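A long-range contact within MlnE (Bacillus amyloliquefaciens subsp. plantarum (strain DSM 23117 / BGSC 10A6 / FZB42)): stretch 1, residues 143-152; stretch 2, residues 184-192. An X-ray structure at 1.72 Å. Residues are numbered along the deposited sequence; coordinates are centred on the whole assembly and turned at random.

Stretch 1 (143-152) AMRKQLNKSL
Stretch 2 (184-192) VQPIYNAVE

Two helices of one chain pack side by side here. Stretch 1 is helical from Ala143 to Leu152, part of a longer helix; stretch 2 enters through Val184 and Gln185, with Gln185 at the N-cap position, and is helical from Pro186 onward. The N-to-C directions differ by 24° (signed crossing angle -24°), so the helices run roughly parallel, and their axes approach to 9.4 Å. The register is fixed by three CA-CA distances: Gln147 to Ile187 at 6.9 Å, Ser151 to Tyr188 at 6.5 Å and Leu152 to Val191 at 6.5 Å. Together the stretches bury 436 Å², most of it on Ile187, Gln147 and Tyr188.

Ile187, with phi/psi of -72/-53, points its CA-to-CB bond toward stretch 1 and adopts chi1 m (-69°) and chi2 t (176°). It is a knob in a hole formed by Met144, Gln147, Leu148 and Ser151, residues spaced so that they line one side of a helix. Two of the four walls are apolar: Ile187 CD1 lies 4.0 Å from Met144 CG, and Ile187 CG2 lies 3.9 Å from Leu148 CD2. Ser151 OG is 3.8 Å from the same CG2, while Gln147 OE1 stands 3.7 Å from Ile187 CB. These separations are those of van der Waals packing.

Gln147 supplies the polar link. From a regular helical backbone (-64/-41) its CB points toward stretch 2, and chi1 m (-68°), chi2 t (-159°) and chi3 -37° carry the amide to the start of the second helix. Gln147 NE2 donates a hydrogen bond to Gln185 OE1, 3.0 Å long with an N-H...O angle of 162°. Gln185 reaches this position with chi1 m (-69°), chi2 m (-75°) and chi3 30°. One water reinforces the link, donating to Gln147 OE1 at 2.7 Å and to Gln185 OE1 at 2.8 Å while accepting from Tyr188 N at 3.0 Å. It thereby joins both side chains to a backbone amide in the first turn of the helix, where no preceding helical turn supplies a carbonyl.

Tyr188 leaves its backbone sideways, but chi1 m (-62°) and chi2 -32° bring its ring to stretch 1. Gln147 CD lies over one ring face, and Gln147 NE2 comes within 3.4 Å of Tyr188 CE2. Ser151 OG sits at the ring edge, near its plane, 3.8 Å from Tyr188 CD1. Farther out, Lys150 CD approaches Tyr188 OH to 3.5 Å, although the end of the lysine leads away; the hydroxyl is hydrogen-bonded elsewhere in the structure.

Ser151, at -129/-90, lies within a wider pi-type turn spanning 149-152. Its chi1 is p (54°), which turns OG back to donate to Gln147 O at 2.7 Å. The hydroxyl is thus satisfied within its own helix while bordering Ile187 and Tyr188. Val191, chi1 t (172°), closes the contact by placing CG2 3.8 Å from Ser151 CB.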

ATOM      1  N   ALA A 143       8.025  16.566  -1.551  1.00 28.91           N
ATOM      2  CA  ALA A 143       7.376  16.157  -0.325  1.00 33.08           C
ATOM      3  C   ALA A 143       7.357  14.633  -0.261  1.00 30.71           C
ATOM      4  O   ALA A 143       7.614  14.070   0.792  1.00 29.33           O
ATOM      5  CB  ALA A 143       5.952  16.659  -0.259  1.00 36.22           C
ATOM      6  N   MET A 144       6.991  13.994  -1.365  1.00 28.32           N
ATOM      7  CA  MET A 144       6.906  12.533  -1.357  1.00 27.89           C
ATOM      8  C   MET A 144       8.261  11.899  -1.127  1.00 28.37           C
ATOM      9  O   MET A 144       8.378  10.948  -0.347  1.00 24.57           O
ATOM     10  CB  MET A 144       6.231  12.037  -2.589  1.00 29.27           C
ATOM     11  CG  MET A 144       4.746  12.371  -2.626  1.00 29.98           C
ATOM     12  SD  MET A 144       4.027  11.628  -4.148  1.00 33.90           S
ATOM     13  CE  MET A 144       4.594  12.801  -5.328  1.00 35.29           C
ATOM     14  N   ARG A 145       9.298  12.449  -1.746  1.00 27.60           N
ATOM     15  CA  ARG A 145      10.643  11.937  -1.524  1.00 27.97           C
ATOM     16  C   ARG A 145      11.032  12.032  -0.062  1.00 27.88           C
ATOM     17  O   ARG A 145      11.589  11.065   0.490  1.00 25.75           O
ATOM     18  CB  ARG A 145      11.675  12.673  -2.397  1.00 31.41           C
ATOM     19  CG  ARG A 145      11.680  12.222  -3.836  1.00 40.68           C
ATOM     20  CD  ARG A 145      12.879  12.793  -4.621  1.00 46.23           C
ATOM     21  NE  ARG A 145      12.775  12.463  -6.034  1.00 49.42           N
ATOM     22  CZ  ARG A 145      12.934  11.233  -6.548  1.00 55.59           C
ATOM     23  NH1 ARG A 145      13.184  10.162  -5.790  1.00 54.25           N
ATOM     24  NH2 ARG A 145      12.820  11.071  -7.859  1.00 59.29           N
ATOM     25  N   LYS A 146      10.752  13.162   0.582  1.00 30.27           N
ATOM     26  CA  LYS A 146      11.097  13.320   2.014  1.00 31.43           C
ATOM     27  C   LYS A 146      10.340  12.349   2.874  1.00 28.01           C
ATOM     28  O   LYS A 146      10.948  11.752   3.798  1.00 25.58           O
ATOM     29  CB  LYS A 146      10.856  14.729   2.510  1.00 33.85           C
ATOM     30  CG  LYS A 146      11.762  15.692   1.776  1.00 41.53           C
ATOM     31  CD  LYS A 146      11.767  17.117   2.327  1.00 51.35           C
ATOM     32  CE  LYS A 146      12.903  17.880   1.607  1.00 58.55           C
ATOM     33  NZ  LYS A 146      12.632  19.327   1.375  1.00 59.00           N
ATOM     34  N   GLN A 147       9.037  12.156   2.575  1.00 25.88           N
ATOM     35  CA  GLN A 147       8.245  11.216   3.390  1.00 24.70           C
ATOM     36  C   GLN A 147       8.793   9.773   3.242  1.00 23.31           C
ATOM     37  O   GLN A 147       8.935   9.047   4.215  1.00 24.35           O
ATOM     38  CB  GLN A 147       6.777  11.271   3.077  1.00 24.70           C
ATOM     39  CG  GLN A 147       6.080  12.603   3.487  1.00 25.27           C
ATOM     40  CD  GLN A 147       4.600  12.407   3.631  1.00 24.96           C
ATOM     41  OE1 GLN A 147       3.987  11.640   2.853  1.00 25.99           O
ATOM     42  NE2 GLN A 147       4.039  12.971   4.666  1.00 25.16           N
ATOM     43  N   LEU A 148       9.159   9.402   2.017  1.00 25.91           N
ATOM     44  CA  LEU A 148       9.688   8.048   1.776  1.00 25.08           C
ATOM     45  C   LEU A 148      11.018   7.886   2.494  1.00 26.41           C
ATOM     46  O   LEU A 148      11.279   6.836   3.139  1.00 26.52           O
ATOM     47  CB  LEU A 148       9.820   7.798   0.293  1.00 26.54           C
ATOM     48  CG  LEU A 148       8.493   7.638  -0.466  1.00 26.07           C
ATOM     49  CD1 LEU A 148       8.736   7.874  -1.957  1.00 26.45           C
ATOM     50  CD2 LEU A 148       7.946   6.239  -0.221  1.00 26.43           C
ATOM     51  N   ASN A 149      11.848   8.920   2.475  1.00 25.94           N
ATOM     52  CA  ASN A 149      13.111   8.811   3.263  1.00 28.87           C
ATOM     53  C   ASN A 149      12.936   8.671   4.765  1.00 29.92           C
ATOM     54  O   ASN A 149      13.696   7.955   5.404  1.00 30.11           O
ATOM     55  CB  ASN A 149      14.052   9.950   2.930  1.00 28.54           C
ATOM     56  CG  ASN A 149      14.670   9.750   1.595  1.00 31.79           C
ATOM     57  OD1 ASN A 149      14.705   8.631   1.070  1.00 34.00           O
ATOM     58  ND2 ASN A 149      15.118  10.821   0.995  1.00 34.01           N
ATOM     59  N   LYS A 150      11.908   9.317   5.308  1.00 26.14           N
ATOM     60  CA  LYS A 150      11.595   9.221   6.716  1.00 28.01           C
ATOM     61  C   LYS A 150      10.960   7.922   7.105  1.00 30.49           C
ATOM     62  O   LYS A 150      10.894   7.618   8.288  1.00 33.78           O
ATOM     63  CB  LYS A 150      10.686  10.376   7.106  1.00 30.59           C
ATOM     64  CG  LYS A 150      11.385  11.778   7.139  1.00 32.52           C
ATOM     65  CD  LYS A 150      10.292  12.850   7.312  1.00 34.37           C
ATOM     66  CE  LYS A 150      10.660  14.207   7.880  1.00 43.99           C
ATOM     67  NZ  LYS A 150      11.674  14.866   7.044  1.00 51.33           N
ATOM     68  N   SER A 151      10.505   7.119   6.144  1.00 24.47           N
ATOM     69  CA  SER A 151       9.676   5.992   6.484  1.00 26.75           C
ATOM     70  C   SER A 151      10.253   4.734   5.817  1.00 25.75           C
ATOM     71  O   SER A 151      11.136   4.093   6.365  1.00 25.05           O
ATOM     72  CB  SER A 151       8.204   6.229   6.111  1.00 26.69           C
ATOM     73  OG  SER A 151       8.008   6.614   4.729  1.00 24.97           O
ATOM     74  N   LEU A 152       9.816   4.431   4.607  1.00 23.23           N
ATOM     75  CA  LEU A 152      10.263   3.233   3.870  1.00 24.24           C
ATOM     76  C   LEU A 152      11.757   3.090   3.767  1.00 22.21           C
ATOM     77  O   LEU A 152      12.317   2.039   4.146  1.00 25.56           O
ATOM     78  CB  LEU A 152       9.647   3.245   2.449  1.00 26.22           C
ATOM     79  CG  LEU A 152      10.150   2.150   1.469  1.00 27.52           C
ATOM     80  CD1 LEU A 152       9.678   0.792   1.966  1.00 27.61           C
ATOM     81  CD2 LEU A 152       9.697   2.512   0.054  1.00 29.95           C
ATOM     82  N   VAL A 184      -4.612  13.121   5.593  1.00 25.84           N
ATOM     83  CA  VAL A 184      -4.303  11.757   5.193  1.00 26.63           C
ATOM     84  C   VAL A 184      -2.791  11.577   5.051  1.00 26.29           C
ATOM     85  O   VAL A 184      -2.082  12.489   4.679  1.00 27.11           O
ATOM     86  CB  VAL A 184      -4.993  11.412   3.850  1.00 27.24           C
ATOM     87  CG1 VAL A 184      -6.493  11.495   4.038  1.00 31.49           C
ATOM     88  CG2 VAL A 184      -4.516  12.329   2.729  1.00 30.87           C
ATOM     89  N   GLN A 185      -2.332  10.361   5.299  1.00 25.65           N
ATOM     90  CA  GLN A 185      -0.912   9.987   5.184  1.00 23.59           C
ATOM     91  C   GLN A 185      -0.758   8.649   4.402  1.00 24.65           C
ATOM     92  O   GLN A 185      -0.489   7.593   4.998  1.00 25.68           O
ATOM     93  CB  GLN A 185      -0.314   9.861   6.558  1.00 25.52           C
ATOM     94  CG  GLN A 185      -0.162  11.178   7.317  1.00 26.07           C
ATOM     95  CD  GLN A 185       0.990  12.057   6.845  1.00 25.36           C
ATOM     96  OE1 GLN A 185       1.376  12.044   5.691  1.00 26.97           O
ATOM     97  NE2 GLN A 185       1.491  12.880   7.760  1.00 26.78           N
ATOM     98  N   PRO A 186      -0.956   8.700   3.089  1.00 25.83           N
ATOM     99  CA  PRO A 186      -0.912   7.475   2.263  1.00 26.65           C
ATOM    100  C   PRO A 186       0.412   6.787   2.283  1.00 25.05           C
ATOM    101  O   PRO A 186       0.441   5.581   2.333  1.00 28.95           O
ATOM    102  CB  PRO A 186      -1.252   7.943   0.850  1.00 27.81           C
ATOM    103  CG  PRO A 186      -1.646   9.360   0.946  1.00 29.49           C
ATOM    104  CD  PRO A 186      -1.343   9.897   2.313  1.00 27.66           C
ATOM    105  N   ILE A 187       1.486   7.553   2.320  1.00 26.62           N
ATOM    106  CA  ILE A 187       2.833   6.985   2.392  1.00 25.62           C
ATOM    107  C   ILE A 187       3.095   6.394   3.774  1.00 26.63           C
ATOM    108  O   ILE A 187       3.382   5.170   3.930  1.00 25.34           O
ATOM    109  CB  ILE A 187       3.887   8.004   1.979  1.00 23.43           C
ATOM    110  CG1 ILE A 187       3.765   8.277   0.511  1.00 25.00           C
ATOM    111  CG2 ILE A 187       5.293   7.544   2.288  1.00 26.08           C
ATOM    112  CD1 ILE A 187       4.687   9.349  -0.037  1.00 24.77           C
ATOM    113  N   TYR A 188       2.869   7.187   4.819  1.00 22.79           N
ATOM    114  CA  TYR A 188       3.219   6.667   6.113  1.00 22.02           C
ATOM    115  C   TYR A 188       2.337   5.488   6.523  1.00 25.46           C
ATOM    116  O   TYR A 188       2.805   4.552   7.158  1.00 26.01           O
ATOM    117  CB  TYR A 188       3.185   7.757   7.169  1.00 23.74           C
ATOM    118  CG  TYR A 188       4.132   8.880   6.999  1.00 22.38           C
ATOM    119  CD1 TYR A 188       5.342   8.705   6.417  1.00 25.48           C
ATOM    120  CD2 TYR A 188       3.859  10.143   7.535  1.00 23.48           C
ATOM    121  CE1 TYR A 188       6.252   9.746   6.302  1.00 24.89           C
ATOM    122  CE2 TYR A 188       4.756  11.171   7.443  1.00 25.19           C
ATOM    123  CZ  TYR A 188       5.972  10.988   6.851  1.00 25.53           C
ATOM    124  OH  TYR A 188       6.924  12.003   6.771  1.00 25.29           O
ATOM    125  N   ASN A 189       1.059   5.519   6.133  1.00 26.97           N
ATOM    126  CA  ASN A 189       0.112   4.442   6.453  1.00 29.61           C
ATOM    127  C   ASN A 189       0.510   3.097   5.730  1.00 27.84           C
ATOM    128  O   ASN A 189       0.385   2.011   6.274  1.00 28.93           O
ATOM    129  CB  ASN A 189      -1.290   4.913   5.993  1.00 33.46           C
ATOM    130  CG  ASN A 189      -2.325   3.824   6.085  1.00 41.35           C
ATOM    131  OD1 ASN A 189      -2.760   3.302   5.053  1.00 49.05           O
ATOM    132  ND2 ASN A 189      -2.676   3.453   7.270  1.00 32.83           N
ATOM    133  N   ALA A 190       1.121   3.229   4.569  1.00 26.15           N
ATOM    134  CA  ALA A 190       1.535   2.041   3.763  1.00 25.33           C
ATOM    135  C   ALA A 190       2.685   1.244   4.384  1.00 25.92           C
ATOM    136  O   ALA A 190       2.883   0.064   4.081  1.00 25.79           O
ATOM    137  CB  ALA A 190       1.833   2.428   2.331  1.00 23.25           C
ATOM    138  N   VAL A 191       3.426   1.848   5.302  1.00 25.29           N
ATOM    139  CA  VAL A 191       4.490   1.141   5.980  1.00 25.66           C
ATOM    140  C   VAL A 191       4.079  -0.123   6.665  1.00 24.23           C
ATOM    141  O   VAL A 191       4.868  -1.033   6.698  1.00 26.53           O
ATOM    142  CB  VAL A 191       5.198   2.085   6.969  1.00 26.13           C
ATOM    143  CG1 VAL A 191       6.188   1.371   7.847  1.00 27.59           C
ATOM    144  CG2 VAL A 191       5.852   3.242   6.215  1.00 28.34           C
ATOM    145  N   GLU A 192       2.850  -0.201   7.145  1.00 24.71           N
ATOM    146  CA  GLU A 192       2.346  -1.375   7.761  1.00 28.57           C
ATOM    147  C   GLU A 192       2.541  -2.618   6.851  1.00 27.19           C
ATOM    148  O   GLU A 192       2.916  -3.668   7.344  1.00 28.15           O
ATOM    149  CB  GLU A 192       0.866  -1.220   8.057  1.00 31.56           C
ATOM    150  CG  GLU A 192       0.237  -2.462   8.675  1.00 41.72           C
ATOM    151  CD  GLU A 192      -1.282  -2.554   8.440  1.00 55.66           C
ATOM    152  OE1 GLU A 192      -1.846  -1.740   7.657  1.00 62.88           O
ATOM    153  OE2 GLU A 192      -1.908  -3.455   9.046  1.00 64.80           O
TER
HETATM  154  O   HOH W   1       2.120   9.992   3.988  1.00 26.06           O